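Local coordinates for protein 4'-phospho-dehydrooxetanocin synthase (Bacillus megaterium, PDB 5UL3) that catalyses the oxidative ring contraction of dAMP to an oxetane aldehyde in oxetanocin A biosynthesis, using cobalamin, a [4Fe-4S] cluster and S-adenosylmethionine, at residues Val537-Ala542 / Ala596-Ile601; Gly472-Asp477 / Ala542-Leu547; Glu488-Leu493 / Leu640-Val645; Thr610-His615 / Ser628-His633. All coordinates share one frame; numbering follows the deposited sequence.

In the fold
Contacts 1 to 3 form a connected cluster where the end of the partial TIM barrel meets the C-terminal helices. Contact 2 lies nearest the active site: it contains Glu545, which binds S-adenosylmethionine and touches cobalamin, and its Ile474 side chain is about 8 Å from the iron-sulfur cluster. Contact 1 shares Ala542 with it, the centres being about 10 Å apart, and Cys597 SG lies 3.7 Å from Phe476 CZ. Contact 3, centred about 12 Å from contact 1, touches both, with Trp600 CD2 3.6 Å from Leu640 CD2 and Met475 CE 3.5 Å from Leu493 CD1. Contact 4 joins helices 588-617 and 620-648 farther off, its centre about 24 Å from that of contact 2.

Contact 1 (Val537-Ala542 / Ala596-Ile601); sequences VSYMLA and ACQMWI. With EDO (1,2-ethanediol), chain I; EDO (1,2-ethanediol), chain B; EDO (1,2-ethanediol), chain H.
Tyr539 and Ile601 meet tip to tip where the loop 537-542, late in the radical SAM core, lies against helix 588-617 of the C-terminal helix bundle; this holds for the tyrosine conformer described here, one of two. CG is anti to the backbone N (chi1 -172°), and the hydroxyl end of the ring meets the helix, with OH 3.6 Å from Ile601 CD1. The same methyl lies obliquely to the ring, 3.8 Å from CE1, while Ile601 CG2 also approaches the hydroxyl. In this conformer a 1,2-ethanediol, probably from the crystallisation liquor, covers one face of the ring: its C1 sits 3.5 Å above the plane, over the centre. From there its O1 donates to Met540 O. Two further diol molecules accept from Met540 N and Leu541 N, so Met540 N, Met540 O and Leu541 N are each bonded to a diol.

Leu541 is the most covered residue of the contact. Its CB faces Cys597 CB at 4.0 Å, and its CD1 branch touches SG as well as CB and, obliquely, the Trp600 ring. Trp600 is held from the bundle side, where NE1 is hydrogen-bonded to Ser637 and the indole packs on helix 683-709. The polar end of Gln598 is tied along its own helix to Asp602. Against the Trp600 indole, Leu541 CD1 comes closest at CD1 of the ring, 4.3 Å away.

Contact 2 (Gly472-Asp477 / Ala542-Leu547); sequences GFIMFD and ASMEIL. With EDO (1,2-ethanediol), chain Y.
Ile474 has CG1 anti to its carbonyl carbon (chi1 -51°) and CG2 anti to the backbone N, and it is the CG2 branch that meets Met544; Met544 in turn has CG anti to the backbone N, and bends at chi2 and chi3 bring CE back to the isoleucine. The pair meets near the last parallel strand of the partial TIM barrel, 470-473, where the chain 542-547 runs beside residues 474-477. Ile474 CG2 lies 3.5 Å from Met544 N and 4.0 Å from Met544 CB, and the two side chains cross obliquely.

A single beta bridge between Phe476 and Ser543 joins the backbones. Phe476 N donates to Ala542 O almost straight, at 169° and in the carbonyl plane, over 3.1 Å. Met544 N returns a shorter bond of 2.8 Å to Phe476 O, more bent and tilted 26° from the carbonyl plane. One water extends the link, donating to Phe473 O and accepting from Ala542 N.

Ser543 OG lies oblique to the Phe476 ring and is hydrogen-bonded to Ser594 on helix 588-617, while Met475 CG covers one face of that ring. Asp477 CB lies against Met544 CB at 3.9 Å, and its carboxylate forms a salt bridge with Arg445 and a hydrogen bond with Tyr552. The pairing carries the chain toward Glu545, which binds S-adenosylmethionine, touches cobalamin and is salt-bridged to Arg580. A 1,2-ethanediol, probably from the crystallisation liquor, spans the Glu545 backbone: N donates to its O1, and its O2 donates to Glu545 O across 2.7 Å.

Contact 3 (Glu488-Leu493 / Leu640-Val645); sequences ENLDFL and LLKYLV
Leu490 lays its CD1 methyl over the backbone of Lys642, 3.8 Å from CA, with Lys642 CB close by at 4.1 Å. Its other branch, CD2, turns to Leu641 CG at 4.2 Å, while CD1 also reaches Val645 CG2, at 4.4 Å. One leucine thus carries nearly all the apolar packing between helix 484-493, which follows the last barrel strand, and helix 620-648 of the C-terminal bundle. The segments run roughly antiparallel, their N-to-C directions 145° apart and their axes 10.7 Å apart at closest approach. Leu641 also packs on Met475, and Leu490 on His638.

Beside this packing, the side chains of Asp491 and Lys642 cross at about a right angle. The lysine chain is extended until chi4 (71°) turns NZ, which stops 4.0 Å from Asp491 OD1, beyond salt-bridge range. A water stands between them, donating to OD1 over 2.6 Å and accepting a weak bond from NZ. The direct ionic partner of NZ is Glu494, just past the end of the first segment. With two carboxylates nearby, the ammonium charge is probably stabilised by Glu494 directly and by Asp491 through solvent.

Contact 4 (Thr610-His615 / Ser628-His633); sequences TIKSLH and SYMETH
This is apolar helix-to-helix packing within the C-terminal bundle, where Met630 of helix 620-648 lies against Ile611, Lys612 and His615 of helix 588-617. Met630 has CG anti to its carbonyl carbon, runs extended through chi2 and then bends at chi3 (-77°), which turns CE onto the imidazole of His615. That methyl sits over one face of the ring, 3.5 Å above the plane and displaced from the centre, a CH-pi contact with 3.9 Å to the centroid. Its closest ring atom is CG (3.6 Å), with CD2 next; His615 CB is also near. SD stands farther from the ring and is 4.1 Å from Lys612 CG, where the two chains cross at about a right angle.

The two helices are consecutive in the chain and form an antiparallel helical hairpin: their segments point 147° apart, with axes 10.4 Å apart at closest approach. Ile611 and Met630 lie alongside, pointing opposite ways, with CG2 of the isoleucine 3.9 Å from Met630 CG. Ile611 also packs on Leu721 of helix 720-730, and the hydroxyl of Tyr629 is hydrogen-bonded to Asp707 on helix 683-709. Between these two anchored residues, Ile611 CD1 extends to the Tyr629 ring and meets it obliquely at CD2, 4.3 Å away.

Contact 1 (Val537-Ala542 / Ala596-Ile601)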
# COMPACT_ATOMS: atom_id res chain seq x y z
N VAL A 537 -11.56 0.13 14.67
CA VAL A 537 -10.32 0.89 14.63
C VAL A 537 -9.17 -0.03 14.27
O VAL A 537 -9.03 -1.11 14.86
CB VAL A 537 -10.07 1.59 15.98
CG1 VAL A 537 -8.63 2.08 16.07
CG2 VAL A 537 -11.04 2.77 16.13
N SER A 538 -8.36 0.38 13.30
CA SER A 538 -7.27 -0.45 12.80
C SER A 538 -6.21 -0.67 13.87
O SER A 538 -5.69 -1.79 14.02
CB SER A 538 -6.65 0.20 11.56
OG SER A 538 -5.51 -0.51 11.12
N TYR A 539 -5.87 0.37 14.63
CA TYR A 539 -4.81 0.30 15.63
C TYR A 539 -5.26 1.13 16.82
O TYR A 539 -5.40 2.36 16.71
CB TYR A 539 -3.48 0.82 15.07
CG TYR A 539 -2.29 0.62 15.99
CD1 TYR A 539 -2.05 1.48 17.05
CD2 TYR A 539 -1.40 -0.42 15.78
CE1 TYR A 539 -0.96 1.31 17.88
CE2 TYR A 539 -0.30 -0.60 16.61
CZ TYR A 539 -0.09 0.27 17.65
OH TYR A 539 1.00 0.10 18.48
N MET A 540 -5.47 0.47 17.95
CA MET A 540 -6.02 1.14 19.13
C MET A 540 -4.96 1.99 19.82
O MET A 540 -3.78 1.62 19.88
CB MET A 540 -6.56 0.10 20.11
CG MET A 540 -7.72 -0.73 19.59
SD MET A 540 -9.27 0.18 19.56
CE MET A 540 -9.61 0.28 21.32
N LEU A 541 -5.40 3.12 20.38
CA LEU A 541 -4.57 3.98 21.23
C LEU A 541 -3.36 4.53 20.48
O LEU A 541 -2.29 4.70 21.06
CB LEU A 541 -4.13 3.21 22.48
CG LEU A 541 -5.28 2.59 23.29
CD1 LEU A 541 -4.72 1.78 24.46
CD2 LEU A 541 -6.26 3.63 23.80
N ALA A 542 -3.51 4.82 19.19
CA ALA A 542 -2.37 5.21 18.38
C ALA A 542 -1.98 6.67 18.65
O ALA A 542 -2.83 7.51 18.93
CB ALA A 542 -2.68 5.04 16.89
N ALA A 596 2.12 5.90 28.31
CA ALA A 596 1.54 4.79 29.05
C ALA A 596 0.80 3.83 28.11
O ALA A 596 0.87 2.61 28.28
CB ALA A 596 0.58 5.29 30.12
N CYS A 597 0.08 4.38 27.13
CA CYS A 597 -0.63 3.52 26.19
C CYS A 597 0.34 2.71 25.34
O CYS A 597 0.07 1.53 25.05
CB CYS A 597 -1.55 4.36 25.32
SG CYS A 597 -3.02 4.96 26.19
N GLN A 598 1.47 3.30 24.94
CA GLN A 598 2.49 2.48 24.28
C GLN A 598 3.00 1.38 25.20
O GLN A 598 3.22 0.24 24.76
CB GLN A 598 3.66 3.34 23.80
CG GLN A 598 4.70 2.51 23.06
CD GLN A 598 4.15 1.96 21.76
OE1 GLN A 598 3.69 2.72 20.90
NE2 GLN A 598 4.18 0.64 21.60
N MET A 599 3.22 1.69 26.48
CA MET A 599 3.67 0.65 27.40
C MET A 599 2.61 -0.43 27.58
O MET A 599 2.93 -1.62 27.70
CB MET A 599 4.06 1.26 28.75
CG MET A 599 5.23 2.22 28.63
SD MET A 599 5.61 3.04 30.22
CE MET A 599 6.86 1.95 30.85
N TRP A 600 1.34 -0.04 27.59
CA TRP A 600 0.26 -1.02 27.62
C TRP A 600 0.35 -1.95 26.42
O TRP A 600 0.32 -3.17 26.57
CB TRP A 600 -1.09 -0.30 27.63
CG TRP A 600 -2.28 -1.20 27.57
CD1 TRP A 600 -2.98 -1.57 26.44
CD2 TRP A 600 -2.95 -1.81 28.68
NE1 TRP A 600 -4.05 -2.38 26.80
CE2 TRP A 600 -4.04 -2.55 28.16
CE3 TRP A 600 -2.74 -1.81 30.06
CZ2 TRP A 600 -4.91 -3.27 28.98
CZ3 TRP A 600 -3.60 -2.52 30.87
CH2 TRP A 600 -4.67 -3.24 30.33
N ILE A 601 0.48 -1.38 25.23
CA ILE A 601 0.59 -2.19 24.01
C ILE A 601 1.77 -3.15 24.11
O ILE A 601 1.65 -4.35 23.84
CB ILE A 601 0.69 -1.28 22.78
CG1 ILE A 601 -0.67 -0.62 22.55
CG2 ILE A 601 1.18 -2.09 21.56
CD1 ILE A 601 -0.63 0.63 21.65
C1 EDO I . -2.60 -1.53 19.38
O1 EDO I . -3.53 -1.07 20.36
C2 EDO I . -2.47 -3.05 19.49
O2 EDO I . -3.77 -3.62 19.70
C1 EDO B . -6.57 -4.58 18.05
O1 EDO B . -7.29 -4.38 19.28
C2 EDO B . -6.31 -3.24 17.35
O2 EDO B . -5.40 -2.44 18.13
C1 EDO H . -9.52 3.79 21.31
O1 EDO H . -10.83 3.23 21.21
C2 EDO H . -9.01 4.01 19.88
O2 EDO H . -7.74 4.66 19.94

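Contact 2 (Gly472-Asp477 / Ala542-Leu547)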
# COMPACT_ATOMS: atom_id res chain seq x y z
N GLY A 472 -8.76 4.33 10.23
CA GLY A 472 -7.60 4.87 10.92
C GLY A 472 -8.04 5.81 12.02
O GLY A 472 -9.06 6.50 11.91
N PHE A 473 -7.30 5.81 13.12
CA PHE A 473 -7.65 6.68 14.25
C PHE A 473 -6.37 7.03 14.99
O PHE A 473 -5.67 6.15 15.47
CB PHE A 473 -8.65 6.01 15.19
CG PHE A 473 -9.46 7.00 16.01
CD1 PHE A 473 -9.00 7.45 17.23
CD2 PHE A 473 -10.66 7.50 15.52
CE1 PHE A 473 -9.74 8.39 17.97
CE2 PHE A 473 -11.40 8.43 16.25
CZ PHE A 473 -10.94 8.86 17.48
N ILE A 474 -6.06 8.33 15.04
CA ILE A 474 -4.85 8.76 15.72
C ILE A 474 -5.28 9.49 16.98
O ILE A 474 -5.58 10.68 16.93
CB ILE A 474 -4.00 9.67 14.81
CG1 ILE A 474 -3.78 9.02 13.44
CG2 ILE A 474 -2.67 9.95 15.45
CD1 ILE A 474 -3.32 10.04 12.37
N MET A 475 -5.34 8.76 18.09
CA MET A 475 -5.91 9.28 19.34
C MET A 475 -5.10 10.47 19.87
O MET A 475 -5.66 11.52 20.20
CB MET A 475 -5.96 8.15 20.38
CG MET A 475 -6.33 8.61 21.82
SD MET A 475 -8.03 9.19 21.90
CE MET A 475 -8.92 7.63 21.70
N PHE A 476 -3.78 10.31 19.94
CA PHE A 476 -2.89 11.29 20.54
C PHE A 476 -2.13 12.07 19.47
O PHE A 476 -1.65 11.49 18.50
CB PHE A 476 -1.88 10.58 21.46
CG PHE A 476 -2.52 9.77 22.56
CD1 PHE A 476 -3.03 10.40 23.70
CD2 PHE A 476 -2.57 8.39 22.49
CE1 PHE A 476 -3.59 9.67 24.73
CE2 PHE A 476 -3.14 7.64 23.52
CZ PHE A 476 -3.65 8.28 24.64
N ASP A 477 -2.01 13.39 19.65
CA ASP A 477 -1.10 14.15 18.81
C ASP A 477 -0.42 15.21 19.65
O ASP A 477 -0.98 15.70 20.64
CB ASP A 477 -1.78 14.77 17.57
CG ASP A 477 -2.70 15.93 17.91
OD1 ASP A 477 -3.72 15.71 18.59
OD2 ASP A 477 -2.44 17.07 17.43
N ALA A 542 -3.51 4.82 19.19
CA ALA A 542 -2.37 5.21 18.38
C ALA A 542 -1.98 6.67 18.65
O ALA A 542 -2.83 7.51 18.93
CB ALA A 542 -2.68 5.04 16.89
N SER A 543 -0.69 6.95 18.52
CA SER A 543 -0.15 8.30 18.66
C SER A 543 0.46 8.77 17.35
O SER A 543 0.98 7.97 16.56
CB SER A 543 0.92 8.38 19.75
OG SER A 543 0.35 8.16 21.02
N MET A 544 0.39 10.07 17.14
CA MET A 544 0.87 10.68 15.90
C MET A 544 2.35 10.42 15.70
O MET A 544 3.16 10.62 16.61
CB MET A 544 0.61 12.19 15.93
CG MET A 544 1.18 12.94 14.72
SD MET A 544 0.35 12.59 13.17
CE MET A 544 -1.25 13.33 13.43
N GLU A 545 2.69 9.94 14.51
CA GLU A 545 4.07 9.83 14.05
C GLU A 545 4.24 10.88 12.97
O GLU A 545 3.51 10.89 11.98
CB GLU A 545 4.36 8.42 13.52
CG GLU A 545 4.42 7.39 14.64
CD GLU A 545 4.45 5.96 14.14
OE1 GLU A 545 4.58 5.75 12.91
OE2 GLU A 545 4.32 5.04 14.98
N ILE A 546 5.18 11.80 13.19
CA ILE A 546 5.30 12.99 12.37
C ILE A 546 6.32 12.72 11.28
O ILE A 546 7.52 12.60 11.56
CB ILE A 546 5.67 14.21 13.22
CG1 ILE A 546 4.66 14.36 14.36
CG2 ILE A 546 5.71 15.46 12.36
CD1 ILE A 546 4.94 15.52 15.30
N LEU A 547 5.86 12.61 10.04
CA LEU A 547 6.78 12.31 8.96
C LEU A 547 7.46 13.58 8.47
O LEU A 547 7.01 14.70 8.74
CB LEU A 547 6.05 11.63 7.80
CG LEU A 547 5.41 10.25 8.03
CD1 LEU A 547 4.85 9.72 6.73
CD2 LEU A 547 6.40 9.26 8.63
C1 EDO Y . 0.02 8.22 11.58
O1 EDO Y . 0.75 8.38 12.81
C2 EDO Y . 0.29 9.42 10.68
O2 EDO Y . 1.70 9.60 10.52
O HOH W 1 -6.09 4.90 17.82

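Contact 3 (Glu488-Leu493 / Leu640-Val645)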
# COMPACT_ATOMS: atom_id res chain seq x y z
N GLU A 488 -13.60 13.89 23.77
CA GLU A 488 -14.40 13.92 22.55
C GLU A 488 -14.14 12.67 21.71
O GLU A 488 -15.07 12.08 21.14
CB GLU A 488 -14.08 15.18 21.74
CG GLU A 488 -14.52 16.48 22.40
CD GLU A 488 -13.71 17.69 21.93
OE1 GLU A 488 -13.07 17.61 20.87
OE2 GLU A 488 -13.71 18.73 22.63
N ASN A 489 -12.88 12.25 21.62
CA ASN A 489 -12.54 11.04 20.87
C ASN A 489 -13.21 9.81 21.48
O ASN A 489 -13.78 8.98 20.76
CB ASN A 489 -11.03 10.86 20.84
CG ASN A 489 -10.38 11.67 19.75
OD1 ASN A 489 -11.06 12.20 18.88
ND2 ASN A 489 -9.06 11.76 19.78
N LEU A 490 -13.08 9.65 22.80
CA LEU A 490 -13.66 8.50 23.47
C LEU A 490 -15.17 8.44 23.28
O LEU A 490 -15.73 7.36 23.01
CB LEU A 490 -13.31 8.54 24.96
CG LEU A 490 -11.84 8.38 25.34
CD1 LEU A 490 -11.64 8.78 26.81
CD2 LEU A 490 -11.38 6.93 25.10
N ASP A 491 -15.85 9.59 23.41
CA ASP A 491 -17.28 9.66 23.13
C ASP A 491 -17.60 9.20 21.71
O ASP A 491 -18.50 8.37 21.51
CB ASP A 491 -17.79 11.10 23.33
CG ASP A 491 -17.88 11.50 24.79
OD1 ASP A 491 -17.76 10.62 25.66
OD2 ASP A 491 -18.10 12.70 25.05
N PHE A 492 -16.89 9.74 20.72
CA PHE A 492 -17.06 9.31 19.34
C PHE A 492 -16.91 7.80 19.19
O PHE A 492 -17.74 7.14 18.56
CB PHE A 492 -16.04 10.03 18.45
CG PHE A 492 -15.99 9.54 17.02
CD1 PHE A 492 -16.83 10.08 16.05
CD2 PHE A 492 -15.09 8.56 16.64
CE1 PHE A 492 -16.78 9.65 14.72
CE2 PHE A 492 -15.04 8.12 15.31
CZ PHE A 492 -15.89 8.67 14.36
N LEU A 493 -15.82 7.25 19.74
CA LEU A 493 -15.51 5.83 19.60
C LEU A 493 -16.52 4.92 20.29
O LEU A 493 -16.65 3.76 19.90
CB LEU A 493 -14.11 5.56 20.13
CG LEU A 493 -13.00 6.20 19.30
CD1 LEU A 493 -11.75 6.23 20.11
CD2 LEU A 493 -12.77 5.39 18.01
N LEU A 640 -9.26 1.41 29.15
CA LEU A 640 -8.06 1.86 29.84
C LEU A 640 -7.90 3.37 29.73
O LEU A 640 -7.69 4.06 30.73
CB LEU A 640 -6.83 1.17 29.27
CG LEU A 640 -5.52 1.88 29.62
CD1 LEU A 640 -5.14 1.68 31.13
CD2 LEU A 640 -4.39 1.45 28.70
N LEU A 641 -7.97 3.90 28.50
CA LEU A 641 -7.80 5.33 28.32
C LEU A 641 -8.93 6.12 28.99
O LEU A 641 -8.69 7.18 29.57
CB LEU A 641 -7.70 5.69 26.84
CG LEU A 641 -7.43 7.17 26.59
CD1 LEU A 641 -6.23 7.61 27.41
CD2 LEU A 641 -7.17 7.39 25.09
N LYS A 642 -10.16 5.61 28.90
CA LYS A 642 -11.25 6.29 29.59
C LYS A 642 -11.01 6.31 31.09
O LYS A 642 -11.27 7.32 31.76
CB LYS A 642 -12.59 5.61 29.26
CG LYS A 642 -13.80 6.41 29.68
CD LYS A 642 -15.09 5.74 29.23
CE LYS A 642 -16.25 6.72 29.15
NZ LYS A 642 -16.19 7.72 28.01
N TYR A 643 -10.44 5.22 31.62
CA TYR A 643 -10.11 5.14 33.04
C TYR A 643 -8.98 6.10 33.41
O TYR A 643 -9.05 6.77 34.45
CB TYR A 643 -9.73 3.70 33.37
CG TYR A 643 -9.44 3.40 34.82
CD1 TYR A 643 -10.44 3.44 35.78
CD2 TYR A 643 -8.16 3.04 35.21
CE1 TYR A 643 -10.17 3.15 37.11
CE2 TYR A 643 -7.88 2.73 36.55
CZ TYR A 643 -8.88 2.79 37.48
OH TYR A 643 -8.59 2.50 38.80
N LEU A 644 -7.94 6.19 32.58
CA LEU A 644 -6.86 7.14 32.85
C LEU A 644 -7.36 8.58 32.83
O LEU A 644 -7.01 9.38 33.70
CB LEU A 644 -5.72 6.95 31.84
CG LEU A 644 -4.92 5.65 31.94
CD1 LEU A 644 -3.99 5.48 30.73
CD2 LEU A 644 -4.13 5.63 33.22
N VAL A 645 -8.19 8.93 31.84
CA VAL A 645 -8.72 10.30 31.75
C VAL A 645 -9.67 10.57 32.92
O VAL A 645 -9.70 11.69 33.46
CB VAL A 645 -9.41 10.52 30.39
CG1 VAL A 645 -10.16 11.87 30.35
CG2 VAL A 645 -8.39 10.45 29.26
O HOH W 2 -15.64 10.89 27.11

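Contact 4 (Thr610-His615 / Ser628-His633)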
# COMPACT_ATOMS: atom_id res chain seq x y z
N THR A 610 0.28 -14.00 19.95
CA THR A 610 0.13 -15.46 19.92
C THR A 610 -1.33 -15.86 19.70
O THR A 610 -1.62 -16.75 18.89
CB THR A 610 0.66 -16.05 21.22
OG1 THR A 610 2.02 -15.65 21.39
CG2 THR A 610 0.57 -17.59 21.19
N ILE A 611 -2.26 -15.21 20.40
CA ILE A 611 -3.68 -15.47 20.21
C ILE A 611 -4.08 -15.20 18.77
O ILE A 611 -4.82 -15.99 18.15
CB ILE A 611 -4.50 -14.61 21.20
CG1 ILE A 611 -4.36 -15.18 22.62
CG2 ILE A 611 -5.97 -14.48 20.75
CD1 ILE A 611 -4.86 -14.27 23.70
N LYS A 612 -3.59 -14.10 18.21
CA LYS A 612 -3.92 -13.78 16.82
C LYS A 612 -3.35 -14.83 15.87
O LYS A 612 -4.01 -15.23 14.90
CB LYS A 612 -3.39 -12.38 16.48
CG LYS A 612 -4.07 -11.67 15.33
CD LYS A 612 -4.00 -10.14 15.57
CE LYS A 612 -2.77 -9.76 16.41
NZ LYS A 612 -2.63 -8.29 16.68
N SER A 613 -2.12 -15.28 16.13
CA SER A 613 -1.49 -16.30 15.30
C SER A 613 -2.25 -17.63 15.37
O SER A 613 -2.44 -18.29 14.35
CB SER A 613 -0.04 -16.50 15.74
OG SER A 613 0.57 -17.56 15.04
N LEU A 614 -2.67 -18.03 16.57
CA LEU A 614 -3.46 -19.26 16.70
C LEU A 614 -4.81 -19.12 16.01
O LEU A 614 -5.31 -20.09 15.43
CB LEU A 614 -3.66 -19.61 18.18
CG LEU A 614 -2.40 -20.01 18.92
CD1 LEU A 614 -2.67 -20.05 20.41
CD2 LEU A 614 -1.91 -21.38 18.44
N HIS A 615 -5.38 -17.92 16.04
CA HIS A 615 -6.71 -17.72 15.49
C HIS A 615 -6.72 -17.98 13.99
O HIS A 615 -7.70 -18.53 13.46
CB HIS A 615 -7.18 -16.29 15.79
CG HIS A 615 -8.46 -15.91 15.11
ND1 HIS A 615 -8.48 -15.26 13.90
CD2 HIS A 615 -9.75 -16.08 15.48
CE1 HIS A 615 -9.74 -15.06 13.54
NE2 HIS A 615 -10.53 -15.54 14.48
N SER A 628 -13.09 -14.04 20.66
CA SER A 628 -13.72 -13.38 21.80
C SER A 628 -12.66 -12.81 22.74
O SER A 628 -12.87 -11.75 23.33
CB SER A 628 -14.65 -14.35 22.54
OG SER A 628 -13.95 -15.11 23.51
N TYR A 629 -11.52 -13.50 22.89
CA TYR A 629 -10.41 -12.91 23.63
C TYR A 629 -9.97 -11.59 23.00
O TYR A 629 -9.75 -10.59 23.69
CB TYR A 629 -9.20 -13.83 23.66
CG TYR A 629 -9.41 -15.23 24.19
CD1 TYR A 629 -10.35 -15.50 25.17
CD2 TYR A 629 -8.63 -16.26 23.71
CE1 TYR A 629 -10.50 -16.84 25.65
CE2 TYR A 629 -8.77 -17.54 24.16
CZ TYR A 629 -9.70 -17.83 25.14
OH TYR A 629 -9.79 -19.15 25.56
N MET A 630 -9.81 -11.59 21.68
CA MET A 630 -9.38 -10.37 20.99
C MET A 630 -10.39 -9.25 21.15
O MET A 630 -10.00 -8.09 21.34
CB MET A 630 -9.12 -10.69 19.51
CG MET A 630 -7.78 -11.39 19.31
SD MET A 630 -7.48 -11.86 17.60
CE MET A 630 -8.52 -13.26 17.50
N GLU A 631 -11.69 -9.55 21.08
CA GLU A 631 -12.70 -8.52 21.31
C GLU A 631 -12.61 -7.96 22.72
O GLU A 631 -12.75 -6.75 22.93
CB GLU A 631 -14.11 -9.08 21.10
CG GLU A 631 -14.44 -9.56 19.70
CD GLU A 631 -15.84 -10.16 19.64
OE1 GLU A 631 -16.16 -11.01 20.50
OE2 GLU A 631 -16.62 -9.74 18.77
N THR A 632 -12.42 -8.85 23.70
CA THR A 632 -12.35 -8.40 25.08
C THR A 632 -11.11 -7.54 25.31
O THR A 632 -11.19 -6.50 25.98
CB THR A 632 -12.36 -9.62 26.00
OG1 THR A 632 -13.60 -10.30 25.80
CG2 THR A 632 -12.26 -9.20 27.45
N HIS A 633 -9.98 -7.96 24.75
CA HIS A 633 -8.75 -7.17 24.84
C HIS A 633 -8.94 -5.76 24.28
O HIS A 633 -8.51 -4.78 24.90
CB HIS A 633 -7.63 -7.88 24.09
CG HIS A 633 -6.42 -7.04 23.87
ND1 HIS A 633 -6.01 -6.65 22.61
CD2 HIS A 633 -5.52 -6.51 24.73
CE1 HIS A 633 -4.91 -5.92 22.71
NE2 HIS A 633 -4.59 -5.83 23.99